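Local coordinates for coelenterazine-binding protein with bound coelenterazine (Renilla muelleri, PDB 2HPS) that binds the luciferin coelenterazine and, probably on binding calcium, makes it available for reaction with luciferase and oxygen, at residues A[106-111]-A[158-163]; A[11-16]-A[77-82]; A[164-167]-A[173-176]. One frame throughout, in Å; residues are numbered along the deposited sequence. Where two conformers were deposited one is given.

Contact 1 of 3, residues A[106-111]-A[158-163]. With CTZ (c2-hydroxy-coelenterazine), chain B.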
ATOM      1  N   ILE A 106       4.222  -9.020   2.618  1.00 16.39           N
ATOM      2  CA  ILE A 106       3.449  -9.464   3.789  1.00 17.10           C
ATOM      3  C   ILE A 106       1.952  -9.398   3.491  1.00 17.85           C
ATOM      4  O   ILE A 106       1.223 -10.375   3.728  1.00 17.02           O
ATOM      5  CB  ILE A 106       3.808  -8.666   5.065  1.00 17.30           C
ATOM      6  CG1 ILE A 106       5.236  -9.014   5.500  1.00 18.43           C
ATOM      7  CG2 ILE A 106       2.774  -8.919   6.203  1.00 17.77           C
ATOM      8  CD1 ILE A 106       5.673  -8.289   6.765  1.00 20.37           C
HETATM    9  N   MSE A 107       1.497  -8.271   2.932  1.00 17.14           N
HETATM   10  CA  MSE A 107       0.094  -8.144   2.550  1.00 18.55           C
HETATM   11  C   MSE A 107      -0.312  -9.180   1.520  1.00 16.58           C
HETATM   12  O   MSE A 107      -1.372  -9.777   1.640  1.00 16.10           O
HETATM   13  CB  MSE A 107      -0.228  -6.742   2.062  1.00 18.11           C
HETATM   14  CG  MSE A 107       0.044  -5.722   3.133  1.00 17.82           C
HETATM   15 SE   MSE A 107      -0.427  -3.915   2.535  1.00 30.72          SE
HETATM   16  CE  MSE A 107      -1.867  -4.069   2.309  1.00  9.29           C
ATOM     17  N   TYR A 108       0.540  -9.420   0.521  1.00 15.02           N
ATOM     18  CA  TYR A 108       0.204 -10.428  -0.485  1.00 14.99           C
ATOM     19  C   TYR A 108      -0.011 -11.797   0.165  1.00 15.25           C
ATOM     20  O   TYR A 108      -0.991 -12.495  -0.152  1.00 14.88           O
ATOM     21  CB  TYR A 108       1.252 -10.499  -1.616  1.00 14.82           C
ATOM     22  CG  TYR A 108       0.810 -11.446  -2.717  1.00 14.79           C
ATOM     23  CD1 TYR A 108       0.055 -10.985  -3.790  1.00 14.76           C
ATOM     24  CD2 TYR A 108       1.084 -12.815  -2.636  1.00 14.31           C
ATOM     25  CE1 TYR A 108      -0.389 -11.854  -4.794  1.00 14.63           C
ATOM     26  CE2 TYR A 108       0.645 -13.705  -3.626  1.00 14.31           C
ATOM     27  CZ  TYR A 108      -0.084 -13.215  -4.703  1.00 16.30           C
ATOM     28  OH  TYR A 108      -0.538 -14.066  -5.688  1.00 17.25           O
ATOM     29  N   ASP A 109       0.902 -12.198   1.055  1.00 15.23           N
ATOM     30  CA  ASP A 109       0.752 -13.469   1.782  1.00 15.50           C
ATOM     31  C   ASP A 109      -0.598 -13.549   2.501  1.00 16.16           C
ATOM     32  O   ASP A 109      -1.217 -14.611   2.550  1.00 16.47           O
ATOM     33  CB  ASP A 109       1.862 -13.645   2.803  1.00 15.53           C
ATOM     34  CG  ASP A 109       3.177 -14.082   2.170  1.00 16.92           C
ATOM     35  OD1 ASP A 109       3.187 -14.349   0.950  1.00 16.96           O
ATOM     36  OD2 ASP A 109       4.176 -14.177   2.906  1.00 18.73           O
ATOM     37  N   CYS A 110      -1.035 -12.422   3.078  1.00 15.47           N
ATOM     38  CA  CYS A 110      -2.324 -12.378   3.785  1.00 16.64           C
ATOM     39  C   CYS A 110      -3.510 -12.591   2.837  1.00 16.94           C
ATOM     40  O   CYS A 110      -4.509 -13.224   3.211  1.00 17.81           O
ATOM     41  CB  CYS A 110      -2.454 -11.069   4.566  1.00 16.73           C
ATOM     42  SG  CYS A 110      -1.301 -10.946   5.947  1.00 19.96           S
ATOM     43  N   ILE A 111      -3.399 -12.104   1.601  1.00 16.36           N
ATOM     44  CA  ILE A 111      -4.462 -12.343   0.610  1.00 16.94           C
ATOM     45  C   ILE A 111      -4.471 -13.810   0.154  1.00 17.92           C
ATOM     46  O   ILE A 111      -5.539 -14.412  -0.068  1.00 18.65           O
ATOM     47  CB  ILE A 111      -4.285 -11.453  -0.648  1.00 16.08           C
ATOM     48  CG1 ILE A 111      -4.109  -9.974  -0.263  1.00 16.89           C
ATOM     49  CG2 ILE A 111      -5.480 -11.607  -1.594  1.00 17.14           C
ATOM     50  CD1 ILE A 111      -3.726  -9.071  -1.452  1.00 16.39           C
ATOM     51  N   ASP A 158       4.452 -12.520  -8.502  1.00 15.00           N
ATOM     52  CA  ASP A 158       5.319 -11.710  -9.362  1.00 15.14           C
ATOM     53  C   ASP A 158       4.550 -10.565 -10.030  1.00 14.42           C
ATOM     54  O   ASP A 158       5.068  -9.447 -10.159  1.00 13.92           O
ATOM     55  CB  ASP A 158       5.965 -12.582 -10.448  1.00 16.17           C
ATOM     56  CG  ASP A 158       7.064 -13.473  -9.911  1.00 21.46           C
ATOM     57  OD1 ASP A 158       7.620 -13.169  -8.829  1.00 23.35           O
ATOM     58  OD2 ASP A 158       7.377 -14.491 -10.579  1.00 27.48           O
ATOM     59  N   GLU A 159       3.316 -10.838 -10.456  1.00 13.75           N
ATOM     60  CA  GLU A 159       2.507  -9.790 -11.096  1.00 14.14           C
ATOM     61  C   GLU A 159       2.180  -8.681 -10.079  1.00 13.55           C
ATOM     62  O   GLU A 159       2.259  -7.481 -10.388  1.00 13.62           O
ATOM     63  CB  GLU A 159       1.217 -10.380 -11.670  1.00 14.91           C
ATOM     64  CG  GLU A 159       1.431 -11.202 -12.943  1.00 15.47           C
ATOM     65  CD  GLU A 159       0.295 -12.183 -13.236  1.00 18.72           C
ATOM     66  OE1 GLU A 159      -0.704 -12.222 -12.485  1.00 19.01           O
ATOM     67  OE2 GLU A 159       0.411 -12.926 -14.242  1.00 21.82           O
ATOM     68  N   PHE A 160       1.831  -9.087  -8.869  1.00 13.97           N
ATOM     69  CA  PHE A 160       1.543  -8.133  -7.794  1.00 13.87           C
ATOM     70  C   PHE A 160       2.775  -7.265  -7.530  1.00 14.06           C
ATOM     71  O   PHE A 160       2.676  -6.033  -7.430  1.00 13.03           O
ATOM     72  CB  PHE A 160       1.105  -8.878  -6.540  1.00 13.54           C
ATOM     73  CG  PHE A 160       0.625  -7.981  -5.420  1.00 14.03           C
ATOM     74  CD1 PHE A 160      -0.642  -7.412  -5.468  1.00 16.25           C
ATOM     75  CD2 PHE A 160       1.445  -7.739  -4.301  1.00 16.05           C
ATOM     76  CE1 PHE A 160      -1.104  -6.591  -4.408  1.00 17.70           C
ATOM     77  CE2 PHE A 160       0.990  -6.917  -3.243  1.00 16.90           C
ATOM     78  CZ  PHE A 160      -0.285  -6.355  -3.309  1.00 15.61           C
ATOM     79  N   LEU A 161       3.944  -7.898  -7.463  1.00 14.47           N
ATOM     80  CA  LEU A 161       5.201  -7.169  -7.239  1.00 15.31           C
ATOM     81  C   LEU A 161       5.531  -6.143  -8.347  1.00 14.73           C
ATOM     82  O   LEU A 161       6.127  -5.095  -8.081  1.00 13.94           O
ATOM     83  CB  LEU A 161       6.357  -8.161  -7.011  1.00 15.86           C
ATOM     84  CG  LEU A 161       7.633  -7.719  -6.293  1.00 18.44           C
ATOM     85  CD1 LEU A 161       7.351  -7.021  -4.948  1.00 18.90           C
ATOM     86  CD2 LEU A 161       8.530  -8.945  -6.106  1.00 18.21           C
ATOM     87  N   VAL A 162       5.147  -6.435  -9.593  1.00 13.48           N
ATOM     88  CA  VAL A 162       5.320  -5.468 -10.676  1.00 14.02           C
ATOM     89  C   VAL A 162       4.568  -4.158 -10.345  1.00 13.24           C
ATOM     90  O   VAL A 162       5.130  -3.046 -10.444  1.00 12.25           O
ATOM     91  CB  VAL A 162       4.863  -6.068 -12.025  1.00 14.49           C
ATOM     92  CG1 VAL A 162       4.691  -4.949 -13.095  1.00 16.00           C
ATOM     93  CG2 VAL A 162       5.878  -7.162 -12.462  1.00 16.74           C
ATOM     94  N   THR A 163       3.317  -4.316  -9.929  1.00 12.64           N
ATOM     95  CA  THR A 163       2.467  -3.174  -9.558  1.00 11.89           C
ATOM     96  C   THR A 163       3.046  -2.425  -8.351  1.00 12.35           C
ATOM     97  O   THR A 163       3.146  -1.192  -8.369  1.00 11.00           O
ATOM     98  CB  THR A 163       1.019  -3.627  -9.288  1.00 13.01           C
ATOM     99  OG1 THR A 163       0.444  -4.038 -10.537  1.00 13.25           O
ATOM    100  CG2 THR A 163       0.170  -2.461  -8.727  1.00 12.15           C
TER
HETATM  101  N1  CTZ B 187      -3.788  -0.525   0.889  1.00 13.65           N
HETATM  102  C2  CTZ B 187      -4.334  -0.029   2.032  1.00 13.29           C
HETATM  103  C3  CTZ B 187      -5.545   0.639   1.551  1.00 12.47           C
HETATM  104  N4  CTZ B 187      -5.673   0.512   0.233  1.00 13.91           N
HETATM  105  C5  CTZ B 187      -6.614   0.963  -0.623  1.00 11.67           C
HETATM  106  C6  CTZ B 187      -6.464   0.692  -1.986  1.00 12.38           C
HETATM  107  N7  CTZ B 187      -5.408  -0.014  -2.445  1.00 12.96           N
HETATM  108  C8  CTZ B 187      -4.456  -0.488  -1.613  1.00 13.70           C
HETATM  109  C9  CTZ B 187      -4.594  -0.187  -0.169  1.00 12.94           C
HETATM  110  C10 CTZ B 187      -3.775  -0.152   3.430  1.00 13.68           C
HETATM  111  C11 CTZ B 187      -2.453   0.574   3.430  1.00 13.90           C
HETATM  112  C12 CTZ B 187      -1.272  -0.151   3.584  1.00 13.04           C
HETATM  113  C13 CTZ B 187      -0.036   0.485   3.575  1.00 16.02           C
HETATM  114  C14 CTZ B 187      -0.000   1.873   3.414  1.00 16.20           C
HETATM  115  C15 CTZ B 187      -1.182   2.610   3.248  1.00 15.55           C
HETATM  116  C16 CTZ B 187      -2.418   1.958   3.256  1.00 14.78           C
HETATM  117  O17 CTZ B 187       1.205   2.496   3.401  1.00 16.86           O
HETATM  118  O18 CTZ B 187      -6.398   1.282   2.278  1.00 13.35           O
HETATM  119  C19 CTZ B 187      -7.504   1.155  -2.931  1.00 12.99           C
HETATM  120  C20 CTZ B 187      -8.176   2.366  -2.749  1.00 11.75           C
HETATM  121  C21 CTZ B 187      -9.159   2.763  -3.652  1.00 13.48           C
HETATM  122  C22 CTZ B 187      -9.489   1.940  -4.738  1.00 12.43           C
HETATM  123  C23 CTZ B 187      -8.841   0.728  -4.923  1.00 13.74           C
HETATM  124  C24 CTZ B 187      -7.849   0.330  -4.018  1.00 14.40           C
HETATM  125  O25 CTZ B 187     -10.459   2.353  -5.599  1.00 12.87           O
HETATM  126  C26 CTZ B 187      -3.242  -1.264  -2.091  1.00 13.73           C
HETATM  127  C27 CTZ B 187      -3.609  -2.721  -2.212  1.00 15.55           C
HETATM  128  C28 CTZ B 187      -3.036  -3.685  -1.384  1.00 17.71           C
HETATM  129  C29 CTZ B 187      -3.403  -5.022  -1.536  1.00 17.01           C
HETATM  130  C30 CTZ B 187      -4.353  -5.381  -2.505  1.00 15.99           C
HETATM  131  C31 CTZ B 187      -4.914  -4.417  -3.342  1.00 16.54           C
HETATM  132  C32 CTZ B 187      -4.534  -3.080  -3.197  1.00 16.58           C
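The C-terminal EF-hand pair brings Tyr108, on the entering helix of its first hand, against Phe160, on the exiting helix of its second, at the wall of the coelenterazine pocket. Across the two segments the contact is purely aromatic and apolar: no hydrogen bond joins them, and the nearest CA atoms, those of Tyr108 and Phe160, stand 7.8 Å apart, with the two rings occupying the space between the helices. With CG anti to the backbone N in both residues (chi1 -174° and -173°), each ring is carried into that space, and the two side chains run past each other in opposite directions. Tyr108 CD1 sits over one face of the Phe160 ring, 3.5 Å from Phe160 CG. With the planes turned by 47° and the centroids 5.2 Å apart, the pair is an oblique one, neither stacked nor T-shaped. The Tyr108 hydroxyl reaches past this contact to hydrogen-bond the carbonyl of Ile155, in the short strand that precedes helix 157-169; the Tyr108 side chain also lies near Asp112, a probable calcium ligand.

At its edge, the Phe160 ring meets the benzyl group of the ligand, with CZ 3.8 Å from CTZ C29. It is thus a direct link between Tyr108 and the bound molecule. Trimming Phe160 to an alanine would probably open a gap between the Tyr108 ring and the benzyl group, leaving both without this neighbour. Helix 102-111 supplies two more contacts to the ligand: Ile111 CD1 lies 3.9 Å from CTZ C30 of the same benzyl ring, and the selenomethionine Met107 brings its SE to 4.0 Å from CTZ C12 of the phenol ring.

Contact 2 of 3, residues A[11-16]-A[77-82]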
ATOM      1  N   TYR A  11       4.157  13.912  -9.815  1.00 11.36           N
ATOM      2  CA  TYR A  11       3.390  12.685  -9.998  1.00 11.31           C
ATOM      3  C   TYR A  11       3.635  11.715  -8.828  1.00 11.50           C
ATOM      4  O   TYR A  11       2.701  11.125  -8.293  1.00 10.58           O
ATOM      5  CB  TYR A  11       3.732  12.036 -11.349  1.00 10.96           C
ATOM      6  CG  TYR A  11       3.014  10.720 -11.548  1.00 11.56           C
ATOM      7  CD1 TYR A  11       1.615  10.676 -11.645  1.00 11.85           C
ATOM      8  CD2 TYR A  11       3.721   9.516 -11.553  1.00 12.04           C
ATOM      9  CE1 TYR A  11       0.932   9.457 -11.791  1.00 12.34           C
ATOM     10  CE2 TYR A  11       3.053   8.300 -11.688  1.00 11.78           C
ATOM     11  CZ  TYR A  11       1.667   8.272 -11.801  1.00 12.45           C
ATOM     12  OH  TYR A  11       1.007   7.074 -11.953  1.00 13.74           O
ATOM     13  N   HIS A  12       4.899  11.567  -8.433  1.00 11.15           N
ATOM     14  CA  HIS A  12       5.210  10.666  -7.319  1.00 11.07           C
ATOM     15  C   HIS A  12       4.538  11.120  -6.034  1.00 10.72           C
ATOM     16  O   HIS A  12       3.931  10.306  -5.326  1.00 10.43           O
ATOM     17  CB  HIS A  12       6.714  10.504  -7.112  1.00 11.56           C
ATOM     18  CG  HIS A  12       7.052   9.304  -6.296  1.00 11.87           C
ATOM     19  ND1 HIS A  12       7.040   9.315  -4.918  1.00 12.27           N
ATOM     20  CD2 HIS A  12       7.336   8.031  -6.666  1.00 12.95           C
ATOM     21  CE1 HIS A  12       7.310   8.097  -4.473  1.00 13.00           C
ATOM     22  NE2 HIS A  12       7.512   7.306  -5.512  1.00 13.08           N
ATOM     23  N   LEU A  13       4.574  12.427  -5.760  1.00 10.71           N
ATOM     24  CA  LEU A  13       3.869  12.939  -4.571  1.00 11.13           C
ATOM     25  C   LEU A  13       2.367  12.715  -4.636  1.00 11.30           C
ATOM     26  O   LEU A  13       1.720  12.500  -3.607  1.00 11.81           O
ATOM     27  CB  LEU A  13       4.144  14.439  -4.384  1.00 10.97           C
ATOM     28  CG  LEU A  13       5.538  14.849  -3.916  1.00 11.68           C
ATOM     29  CD1 LEU A  13       5.713  16.369  -4.077  1.00 13.83           C
ATOM     30  CD2 LEU A  13       5.716  14.463  -2.436  1.00 13.13           C
ATOM     31  N   ARG A  14       1.799  12.849  -5.833  1.00 10.99           N
ATOM     32  CA  ARG A  14       0.372  12.584  -6.053  1.00 10.70           C
ATOM     33  C   ARG A  14       0.023  11.141  -5.712  1.00 10.38           C
ATOM     34  O   ARG A  14      -0.969  10.887  -5.020  1.00 10.56           O
ATOM     35  CB  ARG A  14      -0.018  12.909  -7.492  1.00 10.68           C
ATOM     36  CG  ARG A  14      -1.523  12.806  -7.772  1.00 11.36           C
ATOM     37  CD  ARG A  14      -1.820  13.282  -9.217  1.00 11.20           C
ATOM     38  NE  ARG A  14      -3.237  13.158  -9.544  1.00 11.37           N
ATOM     39  CZ  ARG A  14      -4.166  14.071  -9.277  1.00 14.25           C
ATOM     40  NH1 ARG A  14      -3.844  15.204  -8.641  1.00 13.79           N
ATOM     41  NH2 ARG A  14      -5.441  13.833  -9.628  1.00 14.13           N
ATOM     42  N   LYS A  15       0.886  10.210  -6.129  1.00 10.69           N
ATOM     43  CA  LYS A  15       0.722   8.822  -5.762  1.00 10.44           C
ATOM     44  C   LYS A  15       0.795   8.660  -4.242  1.00 10.83           C
ATOM     45  O   LYS A  15      -0.065   8.016  -3.639  1.00 10.71           O
ATOM     46  CB  LYS A  15       1.778   7.962  -6.444  1.00 10.14           C
ATOM     47  CG  LYS A  15       1.549   7.775  -7.956  1.00 11.04           C
ATOM     48  CD  LYS A  15       2.444   6.692  -8.536  1.00 11.92           C
ATOM     49  CE  LYS A  15       3.941   7.029  -8.434  1.00 11.80           C
ATOM     50  NZ  LYS A  15       4.822   5.932  -9.051  1.00 11.41           N
HETATM   51  N   MSE A  16       1.808   9.264  -3.634  1.00 10.80           N
HETATM   52  CA  MSE A  16       2.020   9.086  -2.193  1.00 11.96           C
HETATM   53  C   MSE A  16       0.887   9.714  -1.374  1.00 11.95           C
HETATM   54  O   MSE A  16       0.476   9.174  -0.355  1.00 11.75           O
HETATM   55  CB  MSE A  16       3.380   9.618  -1.752  1.00 12.83           C
HETATM   56  CG  MSE A  16       4.571   8.908  -2.367  1.00 13.63           C
HETATM   57 SE   MSE A  16       4.546   6.934  -2.066  1.00 21.82          SE
HETATM   58  CE  MSE A  16       4.033   6.354  -3.942  1.00 14.84           C
ATOM     59  N   SER A  77       0.104  16.148   8.663  1.00 20.50           N
ATOM     60  CA  SER A  77      -0.804  16.206   7.516  1.00 19.87           C
ATOM     61  C   SER A  77      -0.559  15.061   6.541  1.00 19.59           C
ATOM     62  O   SER A  77       0.547  14.525   6.461  1.00 18.15           O
ATOM     63  CB  SER A  77      -0.662  17.530   6.766  1.00 19.72           C
ATOM     64  OG  SER A  77       0.576  17.625   6.080  1.00 19.67           O
ATOM     65  N   VAL A  78      -1.585  14.706   5.780  1.00 19.36           N
ATOM     66  CA  VAL A  78      -1.382  13.719   4.719  1.00 19.60           C
ATOM     67  C   VAL A  78      -0.339  14.154   3.679  1.00 19.69           C
ATOM     68  O   VAL A  78       0.417  13.320   3.198  1.00 19.76           O
ATOM     69  CB  VAL A  78      -2.707  13.270   4.049  1.00 19.10           C
ATOM     70  CG1 VAL A  78      -3.624  12.628   5.100  1.00 18.96           C
ATOM     71  CG2 VAL A  78      -3.395  14.445   3.330  1.00 21.88           C
ATOM     72  N   GLU A  79      -0.259  15.450   3.353  1.00 20.58           N
ATOM     73  CA  GLU A  79       0.761  15.865   2.376  1.00 20.96           C
ATOM     74  C   GLU A  79       2.177  15.865   2.966  1.00 19.90           C
ATOM     75  O   GLU A  79       3.131  15.551   2.243  1.00 19.75           O
ATOM     76  CB  GLU A  79       0.407  17.169   1.611  1.00 22.05           C
ATOM     77  CG  GLU A  79       1.474  17.686   0.572  1.00 23.63           C
ATOM     78  CD  GLU A  79       1.790  16.760  -0.647  1.00 31.21           C
ATOM     79  OE1 GLU A  79       2.741  17.087  -1.403  1.00 32.42           O
ATOM     80  OE2 GLU A  79       1.111  15.732  -0.888  1.00 32.59           O
ATOM     81  N   GLU A  80       2.318  16.170   4.261  1.00 19.80           N
ATOM     82  CA  GLU A  80       3.636  16.070   4.909  1.00 19.60           C
ATOM     83  C   GLU A  80       4.128  14.612   4.912  1.00 17.94           C
ATOM     84  O   GLU A  80       5.300  14.347   4.608  1.00 17.38           O
ATOM     85  CB  GLU A  80       3.623  16.632   6.329  1.00 19.86           C
ATOM     86  CG  GLU A  80       4.999  16.676   7.000  1.00 22.17           C
ATOM     87  CD  GLU A  80       4.991  17.409   8.343  1.00 22.97           C
ATOM     88  OE1 GLU A  80       4.228  18.388   8.493  1.00 27.08           O
ATOM     89  OE2 GLU A  80       5.752  17.010   9.244  1.00 27.89           O
ATOM     90  N   ALA A  81       3.230  13.683   5.235  1.00 16.91           N
ATOM     91  CA  ALA A  81       3.562  12.256   5.181  1.00 16.17           C
ATOM     92  C   ALA A  81       3.895  11.813   3.755  1.00 15.82           C
ATOM     93  O   ALA A  81       4.813  11.007   3.552  1.00 15.21           O
ATOM     94  CB  ALA A  81       2.420  11.416   5.755  1.00 16.02           C
ATOM     95  N   ALA A  82       3.154  12.341   2.774  1.00 15.22           N
ATOM     96  CA  ALA A  82       3.435  12.057   1.361  1.00 14.99           C
ATOM     97  C   ALA A  82       4.843  12.518   0.950  1.00 14.72           C
ATOM     98  O   ALA A  82       5.578  11.795   0.292  1.00 14.74           O
ATOM     99  CB  ALA A  82       2.357  12.672   0.442  1.00 15.38           C
TER
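Helix 6-21 meets the first turn of helix 78-91 where Leu13 and Met16 close on Ala82 and Glu79. The short axes of 11-16 and 78-82 approach to 9.2 Å with their directions 124° apart, and the backbones come nearest at the C-terminal ends of the two segments, the CA atoms of Met16 and Ala82 being 4.8 Å apart. This short separation is consistent with a small residue at Ala82: Met16 CB touches Ala82 CB at 3.9 Å and lies 3.7 Å from Ala82 O. Beyond CB, the selenomethionine Met16 turns away, because its chain is bent at both outer torsions; its side chain also touches Thr86 and Leu89, further along helix 78-91.

The two elements are the entering helix of the first EF-hand and the exiting helix of the second, so the contact joins the outer helices of the N-terminal pair. Ser77 ends the strand that pairs with 30-32 and serves as N-cap of the exiting helix, its OG accepting from Glu80 N at 2.9 Å.

Leu13 CD2 lies 3.8 Å from Ala82 O, and both Leu13 methyls, CD1 and CD2, lie 4.1 Å from Glu79 OE1, where the Leu13 and Glu79 side chains cross at about a right angle. A bend at chi2 (63°) brings Glu79 OE1 to these methyls. The Glu79 side chain also touches Lys17 of helix 6-21.

Contact 3 of 3, residues A[164-167]-A[173-176]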
ATOM      1  N   VAL A 164       3.449  -3.174  -7.328  1.00 11.31           N
ATOM      2  CA  VAL A 164       4.029  -2.544  -6.128  1.00 12.00           C
ATOM      3  C   VAL A 164       5.257  -1.716  -6.487  1.00 11.96           C
ATOM      4  O   VAL A 164       5.386  -0.556  -6.089  1.00 12.52           O
ATOM      5  CB  VAL A 164       4.401  -3.611  -5.074  1.00 11.93           C
ATOM      6  CG1 VAL A 164       5.193  -2.995  -3.950  1.00 13.59           C
ATOM      7  CG2 VAL A 164       3.128  -4.280  -4.547  1.00 12.34           C
ATOM      8  N   ASN A 165       6.184  -2.297  -7.240  1.00 12.75           N
ATOM      9  CA  ASN A 165       7.369  -1.540  -7.647  1.00 12.66           C
ATOM     10  C   ASN A 165       7.039  -0.309  -8.473  1.00 13.23           C
ATOM     11  O   ASN A 165       7.638   0.749  -8.295  1.00 13.56           O
ATOM     12  CB  ASN A 165       8.344  -2.459  -8.383  1.00 13.53           C
ATOM     13  CG  ASN A 165       9.213  -3.229  -7.420  1.00 14.91           C
ATOM     14  OD1 ASN A 165      10.111  -2.647  -6.807  1.00 16.72           O
ATOM     15  ND2 ASN A 165       8.955  -4.526  -7.265  1.00 17.20           N
ATOM     16  N   ASP A 166       6.085  -0.450  -9.388  1.00 12.90           N
ATOM     17  CA  ASP A 166       5.744   0.681 -10.233  1.00 14.08           C
ATOM     18  C   ASP A 166       5.109   1.808  -9.399  1.00 13.43           C
ATOM     19  O   ASP A 166       5.452   2.986  -9.562  1.00 13.34           O
ATOM     20  CB  ASP A 166       4.721   0.107 -11.225  0.65 14.73           C
ATOM     21  CG  ASP A 166       4.239   1.101 -12.236  0.65 16.99           C
ATOM     22  OD1 ASP A 166       4.702   2.266 -12.233  0.65 17.88           O
ATOM     23  OD2 ASP A 166       3.385   0.676 -13.049  0.65 18.73           O
ATOM     24  N   PHE A 167       4.227   1.436  -8.481  1.00 12.86           N
ATOM     25  CA  PHE A 167       3.617   2.441  -7.607  1.00 12.04           C
ATOM     26  C   PHE A 167       4.662   3.114  -6.714  1.00 12.22           C
ATOM     27  O   PHE A 167       4.706   4.335  -6.626  1.00 11.92           O
ATOM     28  CB  PHE A 167       2.520   1.825  -6.763  1.00 12.14           C
ATOM     29  CG  PHE A 167       1.769   2.847  -5.941  1.00 11.92           C
ATOM     30  CD1 PHE A 167       0.748   3.595  -6.522  1.00 12.38           C
ATOM     31  CD2 PHE A 167       2.101   3.080  -4.612  1.00 13.31           C
ATOM     32  CE1 PHE A 167       0.053   4.563  -5.787  1.00 13.43           C
ATOM     33  CE2 PHE A 167       1.405   4.053  -3.858  1.00 12.48           C
ATOM     34  CZ  PHE A 167       0.376   4.783  -4.441  1.00 13.02           C
ATOM     35  N   GLU A 173       3.919   7.912 -15.239  1.00 18.06           N
ATOM     36  CA  GLU A 173       2.573   7.419 -15.036  1.00 18.11           C
ATOM     37  C   GLU A 173       2.341   6.078 -15.729  1.00 17.49           C
ATOM     38  O   GLU A 173       2.790   5.875 -16.858  1.00 18.05           O
ATOM     39  CB  GLU A 173       1.626   8.460 -15.597  1.00 19.01           C
ATOM     40  CG  GLU A 173       0.193   8.189 -15.404  1.00 20.44           C
ATOM     41  CD  GLU A 173      -0.644   9.343 -15.872  1.00 21.41           C
ATOM     42  OE1 GLU A 173      -0.067  10.416 -16.169  1.00 20.10           O
ATOM     43  OE2 GLU A 173      -1.877   9.179 -15.934  1.00 23.57           O
ATOM     44  N   THR A 174       1.649   5.165 -15.048  1.00 16.59           N
ATOM     45  CA  THR A 174       1.204   3.912 -15.674  1.00 16.55           C
ATOM     46  C   THR A 174      -0.196   3.553 -15.210  1.00 16.14           C
ATOM     47  O   THR A 174      -0.649   4.028 -14.158  1.00 15.59           O
ATOM     48  CB  THR A 174       2.103   2.709 -15.331  1.00 16.53           C
ATOM     49  OG1 THR A 174       1.947   2.369 -13.945  1.00 18.72           O
ATOM     50  CG2 THR A 174       3.586   2.974 -15.635  1.00 17.01           C
ATOM     51  N   ALA A 175      -0.869   2.692 -15.971  1.00 15.07           N
ATOM     52  CA  ALA A 175      -2.205   2.226 -15.580  1.00 14.93           C
ATOM     53  C   ALA A 175      -2.180   1.534 -14.214  1.00 14.35           C
ATOM     54  O   ALA A 175      -3.088   1.714 -13.405  1.00 14.14           O
ATOM     55  CB  ALA A 175      -2.755   1.281 -16.638  1.00 15.84           C
ATOM     56  N   LEU A 176      -1.137   0.750 -13.955  1.00 14.29           N
ATOM     57  CA  LEU A 176      -1.066  -0.017 -12.708  1.00 13.91           C
ATOM     58  C   LEU A 176      -0.899   0.925 -11.527  1.00 13.54           C
ATOM     59  O   LEU A 176      -1.610   0.807 -10.513  1.00 13.62           O
ATOM     60  CB  LEU A 176       0.084  -1.037 -12.749  1.00 14.16           C
ATOM     61  CG  LEU A 176      -0.098  -2.200 -13.744  1.00 14.45           C
ATOM     62  CD1 LEU A 176       1.153  -3.068 -13.771  1.00 16.70           C
ATOM     63  CD2 LEU A 176      -1.338  -3.025 -13.380  1.00 15.64           C
TER
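A short-range polar contact at the protein surface joins Asp166, near the end of helix 157-169, to Thr174, just before helix 175-180. The nearest CA atoms, those of Asp166 and Leu176, are 7.3 Å apart, so side chains make the connection. Asp166, with CG anti to the backbone N (chi1 -179°), and Thr174 approach from opposite directions, and Thr174 OG1 donates to Asp166 OD2. The modelled separation of 2.4 Å between Thr174 OG1 and Asp166 OD2 is very short, and Asp166 was deposited in two conformers, so its exact value is doubtful.

Helix 157-169 is the exiting helix of the fourth EF-hand, and the contact closes the short linker by which the chain leaves that hand for the C-terminal helix. Thr174 is the N-cap of the latter: the same OG1 that donates to Asp166 accepts from Ala177 N, and its chi1 of 69° places it where that N-H can donate to it. Leu176 CB lies beside the carboxylate, 3.7 Å from Asp166 OD2 in the modelled conformer. On the next residue of the exiting helix, the Phe167 ring stacks with Tyr181.

In the fold
Followed from the N terminus, the three contacts close in series, none nested in or crossing another. Contact 2 closes first, a loop of 60 residues that brings the entering helix of the first EF-hand to the exiting helix of the second. Contact 1 then spans 46 residues and does likewise for the third and fourth hands, on the opposite side of the chain's centre, with the two centres about 22 Å apart. Contact 3 is a local closure on helix 157-169, which it shares with contact 1, and Leu176 packs on Val162 and Thr163 there. The halves also meet at Lys15 NZ, on helix 6-21, which probably hydrogen-bonds Phe167 O, linking contacts 2 and 3.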